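Hydroxylase (Rhodococcus sp., PDB 2OR0) probably acts as a flavin-dependent hydroxylase of the acyl-CoA dehydrogenase-like superfamily, using reduced flavin to insert one oxygen atom from molecular oxygen into its substrate. Local coordinates at residues 340-343 with 344-348; 379-383 with 384-388. All coordinates share one frame; numbering follows the deposited sequence.

Contact 1 of 2, residues 340-343 with 344-348; sequences TQIA and AAWRA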
loop_
_atom_site.group_PDB
_atom_site.type_symbol
_atom_site.label_atom_id
_atom_site.label_comp_id
_atom_site.label_asym_id
_atom_site.label_seq_id
_atom_site.Cartn_x
_atom_site.Cartn_y
_atom_site.Cartn_z
ATOM N N THR A 340 6.044 -4.507 13.981
ATOM C CA THR A 340 5.776 -3.084 14.224
ATOM C C THR A 340 4.798 -2.514 13.224
ATOM O O THR A 340 3.890 -1.782 13.577
ATOM C CB THR A 340 7.118 -2.299 14.216
ATOM O OG1 THR A 340 7.764 -2.577 15.449
ATOM C CG2 THR A 340 6.921 -0.783 14.088
ATOM N N GLN A 341 4.963 -2.890 11.967
ATOM C CA GLN A 341 4.157 -2.388 10.891
ATOM C C GLN A 341 2.704 -2.885 11.015
ATOM O O GLN A 341 1.742 -2.110 10.844
ATOM C CB GLN A 341 4.805 -2.831 9.563
ATOM C CG GLN A 341 3.945 -2.650 8.309
ATOM C CD GLN A 341 3.256 -3.973 7.944
ATOM O OE1 GLN A 341 3.909 -5.020 7.888
ATOM N NE2 GLN A 341 1.949 -3.928 7.704
ATOM N N ILE A 342 2.547 -4.174 11.306
ATOM C CA ILE A 342 1.227 -4.747 11.502
ATOM C C ILE A 342 0.546 -4.049 12.695
ATOM O O ILE A 342 -0.573 -3.584 12.566
ATOM C CB ILE A 342 1.320 -6.259 11.778
ATOM C CG1 ILE A 342 1.683 -7.027 10.517
ATOM C CG2 ILE A 342 -0.007 -6.789 12.377
ATOM C CD1 ILE A 342 2.280 -8.406 10.820
ATOM N N ALA A 343 1.226 -4.002 13.844
ATOM C CA ALA A 343 0.733 -3.296 15.059
ATOM C C ALA A 343 0.349 -1.847 14.793
ATOM O O ALA A 343 -0.630 -1.340 15.386
ATOM C CB ALA A 343 1.787 -3.351 16.160
ATOM N N ALA A 344 1.114 -1.169 13.931
ATOM C CA ALA A 344 0.812 0.213 13.583
ATOM C C ALA A 344 -0.566 0.352 12.892
ATOM O O ALA A 344 -1.314 1.280 13.201
ATOM C CB ALA A 344 1.899 0.814 12.700
ATOM N N ALA A 345 -0.877 -0.541 11.943
ATOM C CA ALA A 345 -2.206 -0.523 11.300
ATOM C C ALA A 345 -3.328 -0.734 12.335
ATOM O O ALA A 345 -4.297 0.024 12.368
ATOM C CB ALA A 345 -2.300 -1.575 10.180
ATOM N N TRP A 346 -3.174 -1.739 13.186
ATOM C CA TRP A 346 -4.206 -2.091 14.133
ATOM C C TRP A 346 -4.470 -0.967 15.173
ATOM O O TRP A 346 -5.627 -0.655 15.482
ATOM C CB TRP A 346 -3.862 -3.398 14.850
ATOM C CG TRP A 346 -4.159 -4.642 13.991
ATOM C CD1 TRP A 346 -3.427 -5.111 12.895
ATOM C CD2 TRP A 346 -5.262 -5.554 14.151
ATOM N NE1 TRP A 346 -4.007 -6.283 12.410
ATOM C CE2 TRP A 346 -5.136 -6.556 13.144
ATOM C CE3 TRP A 346 -6.330 -5.635 15.062
ATOM C CZ2 TRP A 346 -6.039 -7.615 13.029
ATOM C CZ3 TRP A 346 -7.247 -6.699 14.938
ATOM C CH2 TRP A 346 -7.085 -7.669 13.928
ATOM N N ARG A 347 -3.382 -0.390 15.691
ATOM C CA ARG A 347 -3.432 0.691 16.675
ATOM C C ARG A 347 -4.230 1.879 16.129
ATOM O O ARG A 347 -5.079 2.425 16.815
ATOM C CB ARG A 347 -1.994 1.121 17.080
ATOM C CG ARG A 347 -1.924 2.062 18.318
ATOM C CD ARG A 347 -0.459 2.435 18.659
ATOM N NE ARG A 347 0.386 1.239 18.806
ATOM C CZ ARG A 347 1.319 0.840 17.937
ATOM N NH1 ARG A 347 1.586 1.544 16.842
ATOM N NH2 ARG A 347 1.993 -0.260 18.172
ATOM N N ALA A 348 -3.946 2.247 14.893
ATOM C CA ALA A 348 -4.531 3.412 14.245
ATOM C C ALA A 348 -6.005 3.163 13.966
ATOM O O ALA A 348 -6.853 4.014 14.245
ATOM C CB ALA A 348 -3.783 3.700 12.969
HETATM O O HOH W 1 3.814 -0.303 15.846
#

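Contact 2 of 2, residues 379-383 with 384-388; sequences AGLAH and AVHVP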
loop_
_atom_site.group_PDB
_atom_site.type_symbol
_atom_site.label_atom_id
_atom_site.label_comp_id
_atom_site.label_asym_id
_atom_site.label_seq_id
_atom_site.Cartn_x
_atom_site.Cartn_y
_atom_site.Cartn_z
ATOM N N ALA A 379 -11.621 -1.318 5.623
ATOM C CA ALA A 379 -11.265 -2.029 4.375
ATOM C C ALA A 379 -9.762 -2.269 4.281
ATOM O O ALA A 379 -9.337 -3.390 3.996
ATOM C CB ALA A 379 -11.714 -1.268 3.189
ATOM N N GLY A 380 -8.957 -1.217 4.496
ATOM C CA GLY A 380 -7.486 -1.376 4.488
ATOM C C GLY A 380 -6.940 -2.403 5.481
ATOM O O GLY A 380 -5.987 -3.135 5.184
ATOM N N LEU A 381 -7.552 -2.493 6.659
ATOM C CA LEU A 381 -7.085 -3.431 7.694
ATOM C C LEU A 381 -7.240 -4.892 7.297
ATOM O O LEU A 381 -6.553 -5.763 7.870
ATOM C CB LEU A 381 -7.820 -3.194 9.049
ATOM C CG LEU A 381 -7.241 -3.881 10.299
ATOM C CD1 LEU A 381 -5.805 -3.401 10.506
ATOM C CD2 LEU A 381 -8.068 -3.647 11.607
ATOM N N ALA A 382 -8.173 -5.169 6.375
ATOM C CA ALA A 382 -8.449 -6.544 5.885
ATOM C C ALA A 382 -7.358 -7.091 4.938
ATOM O O ALA A 382 -7.338 -8.267 4.619
ATOM C CB ALA A 382 -9.832 -6.592 5.190
ATOM N N HIS A 383 -6.440 -6.240 4.490
ATOM C CA HIS A 383 -5.340 -6.702 3.633
ATOM C C HIS A 383 -4.466 -7.748 4.314
ATOM O O HIS A 383 -4.269 -7.728 5.532
ATOM C CB HIS A 383 -4.491 -5.514 3.152
ATOM C CG HIS A 383 -3.605 -5.837 1.981
ATOM N ND1 HIS A 383 -2.462 -6.597 2.102
ATOM C CD2 HIS A 383 -3.697 -5.499 0.673
ATOM C CE1 HIS A 383 -1.886 -6.713 0.916
ATOM N NE2 HIS A 383 -2.608 -6.042 0.038
ATOM N N ALA A 384 -3.920 -8.654 3.516
ATOM C CA ALA A 384 -3.092 -9.758 4.022
ATOM C C ALA A 384 -1.883 -9.282 4.810
ATOM O O ALA A 384 -1.441 -9.972 5.730
ATOM C CB ALA A 384 -2.632 -10.686 2.825
ATOM N N VAL A 385 -1.350 -8.105 4.473
ATOM C CA VAL A 385 -0.179 -7.592 5.207
ATOM C C VAL A 385 -0.518 -7.118 6.617
ATOM O O VAL A 385 0.391 -6.796 7.388
ATOM C CB VAL A 385 0.653 -6.491 4.462
ATOM C CG1 VAL A 385 1.183 -7.015 3.141
ATOM C CG2 VAL A 385 -0.158 -5.228 4.255
ATOM N N HIS A 386 -1.806 -7.115 6.965
ATOM C CA HIS A 386 -2.205 -6.813 8.332
ATOM C C HIS A 386 -2.570 -7.994 9.208
ATOM O O HIS A 386 -2.857 -7.783 10.386
ATOM C CB HIS A 386 -3.302 -5.741 8.349
ATOM C CG HIS A 386 -2.881 -4.474 7.676
ATOM N ND1 HIS A 386 -3.647 -3.836 6.728
ATOM C CD2 HIS A 386 -1.731 -3.766 7.771
ATOM C CE1 HIS A 386 -3.001 -2.769 6.292
ATOM N NE2 HIS A 386 -1.832 -2.712 6.909
ATOM N N VAL A 387 -2.551 -9.227 8.677
ATOM C CA VAL A 387 -2.808 -10.400 9.524
ATOM C C VAL A 387 -1.686 -10.430 10.565
ATOM O O VAL A 387 -0.518 -10.405 10.182
ATOM C CB VAL A 387 -2.915 -11.755 8.709
ATOM C CG1 VAL A 387 -3.005 -12.993 9.635
ATOM C CG2 VAL A 387 -4.128 -11.723 7.739
ATOM N N PRO A 388 -2.037 -10.408 11.878
ATOM C CA PRO A 388 -1.048 -10.302 12.939
ATOM C C PRO A 388 -0.472 -11.578 13.572
ATOM O O PRO A 388 0.674 -11.555 14.010
ATOM C CB PRO A 388 -1.815 -9.502 14.016
ATOM C CG PRO A 388 -3.234 -10.066 13.905
ATOM C CD PRO A 388 -3.425 -10.340 12.420
#

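Contact 1 of 2, residues 340-343 with 344-348
Ile342 and Trp346, one helical turn apart, lie side by side and point the same way, with Ile342 CG2 3.8 Å from Trp346 CD1. The indole turns its pyrrole edge back onto the preceding turn: Trp346 CD1 comes within 3.3 Å of Ile342 O, which sits near the ring plane. That same oxygen takes the backbone N-H of Trp346, while Trp346 NE1 points out of the helix to bond His386 O. The buried face is closely packed: Ala344 CB lies 3.4 Å from Thr340 O. Ala344 touches Ile263 and Ala345 touches Thr259, both of helix 250-277; the small side chains probably help this close approach. NE2 of buried Gln341 is hydrogen-bonded to Thr259 OG1. The partly exposed side, with Thr340, Ala343 and Arg347, is looser and uses a water. Arg347 CG stands anti to the backbone N (chi1 -169°), and a bend at chi3 (-53°) swings the guanidinium back along the helix. One face lies over Ala343 O, toward the rim, and Arg347 NH2 comes 3.7 Å from Ala343 CB. Water 1, in the guanidinium plane, accepts from Arg347 NH2 at 3.0 Å and donates to Thr340 O at 2.7 Å, an oxygen already bonded by Ala344 N. With an alanine in place of Arg347, the water would probably lose its charged partner and Ser308 OG its bond to the guanidinium. Four successive i to i+4 backbone bonds mark a regular alpha helix, one of the long helices of an acyl-CoA dehydrogenase-type C-terminal helical domain.

Contact 2 of 2, residues 379-383 with 384-388
His383, with extended backbone angles (psi 148°), connects the end region of helix 370-381 to the 3-10 segment 384-386, whose first turn is closed by the bond from His386 N to His383 O (2.9 Å). The His383 ring bonds to the start of that turn. Its chi1 of -164° sets the ring beside the carbonyl carbon, where ND1 faces forward along the chain and His383 ND1 accepts the N-H of Val385 N at 3.0 Å. The bond is nearly straight, 175° at the hydrogen, and the donor lies in the ring plane. This in-plane bond probably limits rotation of the ring about CB-CG. Both methyls of Val385 lie beside the ring, Val385 CG2 3.4 Å from His383 ND1 and Val385 CG1 3.8 Å from His383 CE1. Buried His386 reaches back in the other direction: His386 ND1 donates to Gly380 O at 2.9 Å, with the oxygen in the imidazole plane but the bond bent, 130° at the hydrogen. Gly380 O also receives His383 N, and the two donors approach from opposite faces of the carbonyl plane. Leu381 crosses this histidine obliquely, Leu381 CD1 lying 4.0 Å from His386 CB, while Leu381 O comes to 3.3 Å from the same CB. Val385 CG2 lies over one face of the His386 ring, towards its rim. The remaining nitrogen, His386 NE2, bonds Thr259 OG1 of helix 250-277. That helix also packs Phe254 and Ile258 against Val385, and helix 331-356 meets His386 through Gln341 and Ala345, so this linker packs against two long helices before helix 389-399 begins.

In the fold
The two contacts come in series along the chain, 340-348 on helix 331-356 first, then 379-388 at the exit of helix 370-381, the next helix in sequence; both belong to the acyl-CoA dehydrogenase-type C-terminal domain. Their centres are about 10 Å apart and they touch directly. Gln341 NE2 lies 3.3 Å from Val385 O, a probable hydrogen bond. Thr259 of helix 250-277 bonds side chains of both, so two helices and the linker meet at Thr259, with helix 370-381 tied in through the His386 bond to Gly380 O. The side chains of Trp346 and Val387 each come within about 3 Å (nearest atoms) of bound acetate, probably from the crystallisation liquor.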